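Local structure of aldehyde dehydrogenase family protein (Pseudomonas syringae pv. tomato, 6X9L) at residues 86-89 against 90-93; 194-197 against 198-201; 363-366 against 367-370. The protein oxidises long-chain aliphatic aldehydes as an aldehyde dehydrogenase, with NAD+ as the probable acceptor, and binds octanal. The protein carries 1 engineered substitution. One frame throughout, in Å; residues are numbered along the deposited sequence.

Overall arrangement
Along the chain the three contacts come one after another, each a short local stretch of the aldehyde dehydrogenase chain. Interaction 1 is the C-terminal end of helix 75-91 and its junction, through R92, with helix 93-104; interaction 2 lies in the C-terminal part of helix 188-201. Their centres lie about 10 Å apart and they touch: R92 forms a salt bridge to D200, and L88 and I89 pack on L197, so a helix early in the sequence is joined to a helix of the NAD-binding beta-alpha-beta region. Interaction 3 stands apart, in the surface loop between strands 355-358 and 376-379 at the edge of the seven-stranded sheet, its centre about 34 and 37 Å from those of interactions 1 and 2.

Interaction 1 of 3, residues 86-89 against 90-93; sequences HELI and IERK
I90 N donates to H86 O (3.2 Å), E91 N to E87 O and R92 N to L88 O (2.8 Å), the i to i+4 backbone bonds that close the last turns of helix 75-91. R92 is where the chain leaves helical geometry; it is also the N-cap residue of helix 93-104, so one residue separates the two helices. One CH-pi contact accompanies these bonds: I90 CG1 sits over a face of the H86 imidazole, 4.1 Å from the ring centroid and displaced toward the rim. H86 CG is anti to the backbone N (chi1 175°), which swings the ring forward along the helix to meet I90. The other side-chain contacts are apolar against polar. L88 and R92 run side by side, with L88 CG over one face of the guanidinium, 4.1 Å from R92 NE, while L88 CD1 meets the E91 carboxylate. Two charged ends are paired outside the stretch: E87 in a salt bridge with R84, R92 in one with D200. The helix end packs on two others: H86 and I89 on helix 117-129, L88 and I89 on helix 188-201.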
loop_
_atom_site.group_PDB
_atom_site.type_symbol
_atom_site.label_atom_id
_atom_site.label_comp_id
_atom_site.label_asym_id
_atom_site.label_seq_id
_atom_site.Cartn_x
_atom_site.Cartn_y
_atom_site.Cartn_z
ATOM N N HIS A 86 -23.085 16.909 -3.029
ATOM C CA HIS A 86 -23.899 15.948 -3.776
ATOM C C HIS A 86 -25.168 16.592 -4.333
ATOM O O HIS A 86 -25.574 16.303 -5.469
ATOM C CB HIS A 86 -24.262 14.748 -2.900
ATOM C CG HIS A 86 -25.189 13.769 -3.561
ATOM N ND1 HIS A 86 -26.552 13.776 -3.355
ATOM C CD2 HIS A 86 -24.944 12.747 -4.416
ATOM C CE1 HIS A 86 -27.107 12.806 -4.063
ATOM N NE2 HIS A 86 -26.153 12.169 -4.719
ATOM N N GLU A 87 -25.831 17.442 -3.542
ATOM C CA GLU A 87 -26.997 18.153 -4.058
ATOM C C GLU A 87 -26.635 18.966 -5.291
ATOM O O GLU A 87 -27.392 18.996 -6.269
ATOM C CB GLU A 87 -27.581 19.071 -2.990
ATOM C CG GLU A 87 -28.101 18.379 -1.759
ATOM C CD GLU A 87 -28.371 19.363 -0.633
ATOM O OE1 GLU A 87 -28.444 20.577 -0.912
ATOM O OE2 GLU A 87 -28.492 18.926 0.534
ATOM N N LEU A 88 -25.474 19.625 -5.263
ATOM C CA LEU A 88 -25.108 20.523 -6.349
ATOM C C LEU A 88 -24.781 19.746 -7.621
ATOM O O LEU A 88 -25.108 20.184 -8.731
ATOM C CB LEU A 88 -23.934 21.396 -5.911
ATOM C CG LEU A 88 -24.231 22.878 -5.654
ATOM C CD1 LEU A 88 -25.692 23.094 -5.256
ATOM C CD2 LEU A 88 -23.296 23.421 -4.585
ATOM N N ILE A 89 -24.143 18.586 -7.478
ATOM C CA ILE A 89 -23.925 17.722 -8.631
ATOM C C ILE A 89 -25.258 17.387 -9.294
ATOM O O ILE A 89 -25.397 17.474 -10.520
ATOM C CB ILE A 89 -23.156 16.458 -8.200
ATOM C CG1 ILE A 89 -21.713 16.805 -7.867
ATOM C CG2 ILE A 89 -23.212 15.355 -9.268
ATOM C CD1 ILE A 89 -20.960 15.659 -7.214
ATOM N N ILE A 90 -26.266 17.023 -8.484
ATOM C CA ILE A 90 -27.575 16.630 -9.006
ATOM C C ILE A 90 -28.267 17.815 -9.654
ATOM O O ILE A 90 -29.006 17.664 -10.635
ATOM C CB ILE A 90 -28.446 16.034 -7.884
ATOM C CG1 ILE A 90 -27.814 14.752 -7.329
ATOM C CG2 ILE A 90 -29.854 15.766 -8.396
ATOM C CD1 ILE A 90 -27.949 13.565 -8.231
ATOM N N GLU A 91 -28.056 19.010 -9.093
ATOM C CA GLU A 91 -28.656 20.237 -9.614
ATOM C C GLU A 91 -28.011 20.662 -10.929
ATOM O O GLU A 91 -28.693 21.140 -11.843
ATOM C CB GLU A 91 -28.500 21.354 -8.584
ATOM C CG GLU A 91 -29.747 21.777 -7.854
ATOM C CD GLU A 91 -29.442 22.905 -6.888
ATOM O OE1 GLU A 91 -29.667 22.738 -5.671
ATOM O OE2 GLU A 91 -28.942 23.953 -7.352
ATOM N N ARG A 92 -26.691 20.523 -11.031
ATOM C CA ARG A 92 -25.956 20.951 -12.212
ATOM C C ARG A 92 -25.606 19.782 -13.123
ATOM O O ARG A 92 -24.649 19.872 -13.898
ATOM C CB ARG A 92 -24.693 21.711 -11.798
ATOM C CG ARG A 92 -24.968 22.905 -10.908
ATOM C CD ARG A 92 -23.689 23.505 -10.360
ATOM N NE ARG A 92 -23.961 24.522 -9.346
ATOM C CZ ARG A 92 -23.029 25.297 -8.797
ATOM N NH1 ARG A 92 -21.757 25.187 -9.157
ATOM N NH2 ARG A 92 -23.366 26.195 -7.890
ATOM N N LYS A 93 -26.372 18.692 -13.051
ATOM C CA LYS A 93 -25.986 17.476 -13.757
ATOM C C LYS A 93 -26.005 17.669 -15.272
ATOM O O LYS A 93 -25.118 17.168 -15.981
ATOM C CB LYS A 93 -26.908 16.327 -13.343
ATOM C CG LYS A 93 -28.377 16.633 -13.521
ATOM C CD LYS A 93 -29.143 15.374 -13.793
ATOM C CE LYS A 93 -30.610 15.578 -13.550
ATOM N NZ LYS A 93 -31.232 14.251 -13.371
#

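Interaction 2 of 3, residues 194-197 against 198-201; sequences FAQL and VHDA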
loop_
_atom_site.group_PDB
_atom_site.type_symbol
_atom_site.label_atom_id
_atom_site.label_comp_id
_atom_site.label_asym_id
_atom_site.label_seq_id
_atom_site.Cartn_x
_atom_site.Cartn_y
_atom_site.Cartn_z
ATOM N N PHE A 194 -16.473 21.131 -11.683
ATOM C CA PHE A 194 -16.491 20.473 -10.380
ATOM C C PHE A 194 -15.843 21.331 -9.294
ATOM O O PHE A 194 -16.349 21.402 -8.168
ATOM C CB PHE A 194 -15.791 19.122 -10.471
ATOM C CG PHE A 194 -15.610 18.458 -9.143
ATOM C CD1 PHE A 194 -16.673 17.812 -8.528
ATOM C CD2 PHE A 194 -14.384 18.500 -8.499
ATOM C CE1 PHE A 194 -16.503 17.206 -7.312
ATOM C CE2 PHE A 194 -14.207 17.898 -7.279
ATOM C CZ PHE A 194 -15.257 17.249 -6.681
ATOM N N ALA A 195 -14.709 21.967 -9.601
ATOM C CA ALA A 195 -14.073 22.857 -8.632
ATOM C C ALA A 195 -15.015 23.990 -8.244
ATOM O O ALA A 195 -15.196 24.286 -7.055
ATOM C CB ALA A 195 -12.766 23.415 -9.193
ATOM N N GLN A 196 -15.634 24.630 -9.246
ATOM C CA GLN A 196 -16.637 25.655 -8.974
ATOM C C GLN A 196 -17.726 25.118 -8.062
ATOM O O GLN A 196 -18.234 25.838 -7.194
ATOM C CB GLN A 196 -17.251 26.137 -10.284
ATOM C CG GLN A 196 -18.131 27.353 -10.120
ATOM C CD GLN A 196 -17.380 28.491 -9.479
ATOM O OE1 GLN A 196 -16.353 28.942 -10.004
ATOM N NE2 GLN A 196 -17.871 28.953 -8.322
ATOM N N LEU A 197 -18.080 23.841 -8.246
ATOM C CA LEU A 197 -19.170 23.213 -7.510
ATOM C C LEU A 197 -18.826 23.026 -6.035
ATOM O O LEU A 197 -19.658 23.305 -5.159
ATOM C CB LEU A 197 -19.520 21.867 -8.160
ATOM C CG LEU A 197 -20.731 21.101 -7.623
ATOM C CD1 LEU A 197 -21.476 20.425 -8.764
ATOM C CD2 LEU A 197 -20.300 20.087 -6.590
ATOM N N VAL A 198 -17.623 22.514 -5.730
ATOM C CA VAL A 198 -17.249 22.398 -4.317
ATOM C C VAL A 198 -17.095 23.785 -3.697
ATOM O O VAL A 198 -17.405 23.978 -2.517
ATOM C CB VAL A 198 -15.978 21.538 -4.096
ATOM C CG1 VAL A 198 -16.055 20.183 -4.867
ATOM C CG2 VAL A 198 -14.714 22.304 -4.437
ATOM N N HIS A 199 -16.648 24.775 -4.467
ATOM C CA HIS A 199 -16.615 26.139 -3.948
ATOM C C HIS A 199 -18.005 26.591 -3.514
ATOM O O HIS A 199 -18.203 27.040 -2.375
ATOM C CB HIS A 199 -16.060 27.096 -4.997
ATOM C CG HIS A 199 -16.063 28.523 -4.551
ATOM N ND1 HIS A 199 -15.161 29.012 -3.629
ATOM C CD2 HIS A 199 -16.875 29.559 -4.872
ATOM C CE1 HIS A 199 -15.405 30.291 -3.414
ATOM N NE2 HIS A 199 -16.443 30.647 -4.152
ATOM N N ASP A 200 -18.979 26.483 -4.422
ATOM C CA ASP A 200 -20.352 26.877 -4.131
ATOM C C ASP A 200 -20.966 26.033 -3.018
ATOM O O ASP A 200 -21.822 26.517 -2.271
ATOM C CB ASP A 200 -21.184 26.783 -5.408
ATOM C CG ASP A 200 -20.789 27.823 -6.446
ATOM O OD1 ASP A 200 -20.152 28.832 -6.077
ATOM O OD2 ASP A 200 -21.126 27.648 -7.635
ATOM N N ALA A 201 -20.533 24.781 -2.873
ATOM C CA ALA A 201 -21.071 23.907 -1.839
ATOM C C ALA A 201 -20.604 24.281 -0.434
ATOM O O ALA A 201 -21.193 23.796 0.538
ATOM C CB ALA A 201 -20.701 22.448 -2.147
#
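F194 and V198, one helical turn apart, meet through a methyl and a ring: V198 CG1 stands over one face of the phenyl group, 3.9 Å from its centroid and closest to CZ at 3.5 Å. The F194 ring is carried to this position by chi1 of 173°, which puts CG opposite the backbone N and turns the ring toward the next helical turn. The backbone bonds are those of a regular alpha-helix. V198 N binds F194 O, H199 N binds A195 O and D200 N binds Q196 O, while A201 N to L197 O is more bent. A side-chain bond spans the same i to i+4 step: Q196 NE2 donates to D200 OD1 at 3.2 Å. The carboxylate oxygen lies in the amide plane of Q196, whereas the nitrogen approaches from above the carboxylate plane, 46° out of it. A bend at chi2 (57°) folds the glutamine back over this turn and also brings NE2 to 3.6 Å from H199 CD2. Each polar side chain has a further partner: Q196 OE1 accepts from W25, H199 ND1 is hydrogen-bonded to Y20, and D200 OD2 forms a salt bridge with R92, which may help keep the aspartate ionised. Helix 188-201 is the crossover between parallel strands 178-182 and 208-210 of the NAD-binding domain. F194 faces helix 161-174 and meets F208 edge-to-face, A195 and V198 cover strand 208-210, and L197 and A201 pack on helix 75-91.

Interaction 3 of 3, residues 363-366 against 367-370; sequences RVQG and HEQG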
loop_
_atom_site.group_PDB
_atom_site.type_symbol
_atom_site.label_atom_id
_atom_site.label_comp_id
_atom_site.label_asym_id
_atom_site.label_seq_id
_atom_site.Cartn_x
_atom_site.Cartn_y
_atom_site.Cartn_z
ATOM N N ARG A 363 -11.864 5.169 -40.023
ATOM C CA ARG A 363 -12.985 5.916 -39.472
ATOM C C ARG A 363 -14.310 5.285 -39.895
ATOM O O ARG A 363 -14.436 4.720 -40.983
ATOM C CB ARG A 363 -12.918 7.376 -39.918
ATOM C CG ARG A 363 -12.142 8.222 -38.927
ATOM C CD ARG A 363 -11.587 9.493 -39.510
ATOM N NE ARG A 363 -10.290 9.808 -38.910
ATOM C CZ ARG A 363 -10.015 10.916 -38.232
ATOM N NH1 ARG A 363 -10.942 11.845 -38.065
ATOM N NH2 ARG A 363 -8.804 11.098 -37.732
ATOM N N VAL A 364 -15.300 5.387 -39.010
ATOM C CA VAL A 364 -16.652 4.933 -39.321
ATOM C C VAL A 364 -17.216 5.729 -40.487
ATOM O O VAL A 364 -17.200 6.967 -40.481
ATOM C CB VAL A 364 -17.561 5.082 -38.096
ATOM C CG1 VAL A 364 -19.003 4.717 -38.456
ATOM C CG2 VAL A 364 -17.013 4.287 -36.933
ATOM N N GLN A 365 -17.746 5.013 -41.483
ATOM C CA GLN A 365 -18.222 5.647 -42.705
ATOM C C GLN A 365 -19.334 6.644 -42.393
ATOM O O GLN A 365 -20.244 6.355 -41.614
ATOM C CB GLN A 365 -18.704 4.553 -43.654
ATOM C CG GLN A 365 -19.348 5.006 -44.928
ATOM C CD GLN A 365 -19.640 3.827 -45.830
ATOM O OE1 GLN A 365 -20.258 2.849 -45.410
ATOM N NE2 GLN A 365 -19.161 3.893 -47.058
ATOM N N GLY A 366 -19.262 7.829 -42.988
ATOM C CA GLY A 366 -20.248 8.862 -42.719
ATOM C C GLY A 366 -19.939 9.757 -41.531
ATOM O O GLY A 366 -20.661 10.744 -41.308
ATOM N N HIS A 367 -18.912 9.419 -40.747
ATOM C CA HIS A 367 -18.321 10.295 -39.737
ATOM C C HIS A 367 -16.815 10.327 -39.985
ATOM O O HIS A 367 -16.031 9.831 -39.169
ATOM C CB HIS A 367 -18.633 9.817 -38.332
ATOM C CG HIS A 367 -20.090 9.788 -38.026
ATOM N ND1 HIS A 367 -20.864 8.655 -38.189
ATOM C CD2 HIS A 367 -20.926 10.757 -37.582
ATOM C CE1 HIS A 367 -22.111 8.923 -37.846
ATOM N NE2 HIS A 367 -22.174 10.191 -37.469
ATOM N N GLU A 368 -16.418 10.886 -41.135
ATOM C CA GLU A 368 -14.999 10.990 -41.447
ATOM C C GLU A 368 -14.315 12.058 -40.596
ATOM O O GLU A 368 -13.138 11.908 -40.247
ATOM C CB GLU A 368 -14.809 11.262 -42.941
ATOM C CG GLU A 368 -14.868 9.996 -43.821
ATOM C CD GLU A 368 -16.286 9.438 -44.027
ATOM O OE1 GLU A 368 -17.262 10.223 -44.024
ATOM O OE2 GLU A 368 -16.426 8.207 -44.205
ATOM N N GLN A 369 -15.027 13.127 -40.242
ATOM C CA GLN A 369 -14.538 14.073 -39.245
ATOM C C GLN A 369 -14.884 13.568 -37.839
ATOM O O GLN A 369 -16.044 13.233 -37.567
ATOM C CB GLN A 369 -15.162 15.448 -39.490
ATOM C CG GLN A 369 -14.268 16.600 -39.130
ATOM C CD GLN A 369 -15.062 17.821 -38.721
ATOM O OE1 GLN A 369 -16.250 17.717 -38.418
ATOM N NE2 GLN A 369 -14.414 18.983 -38.699
ATOM N N GLY A 370 -13.889 13.506 -36.955
ATOM C CA GLY A 370 -14.089 12.958 -35.629
ATOM C C GLY A 370 -13.480 11.567 -35.477
ATOM O O GLY A 370 -13.427 10.767 -36.422
#
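The R363 side chain bends back over the loop, and its NH1 donates to E368 O at 3.1 Å, with the acceptor tilted out of the guanidinium plane. The same nitrogen forms a salt bridge to E42, whose carboxylate also accepts from G370 N, so E42 ties both ends of the stretch together. Kinked at its third torsion, the arginine turns its guanidinium toward these oxygens, and G370 O lies 3.2 Å from NH1. Beside the turn, the E368 carboxylate folds back over G366 N: OE2 receives the N-H at 3.1 Å on its syn side, 30° out of the carboxylate plane, while the bond to OE1 is weak. E368 doubles back at its second torsion (75°) to meet this backbone amide two residues earlier. The turn itself is a type II beta turn from V364 to H367, closed by H367 N to V364 O at 3.0 Å. G366 takes its third position with positive phi, the usual place of glycine in such a turn. The turn lies in the connection between antiparallel strands 355-358 and 376-379 at one edge of the seven-stranded sheet. Packing is thinner: one face of the H367 imidazole covers G366 O, 3.5 Å from CG, and V364 CG1 approaches the ring edge, 4.4 Å from ND1. Beyond the loop segment, the H367 ring meets Y372 with planes about 35° apart, and V364 packs on Y372 and R374.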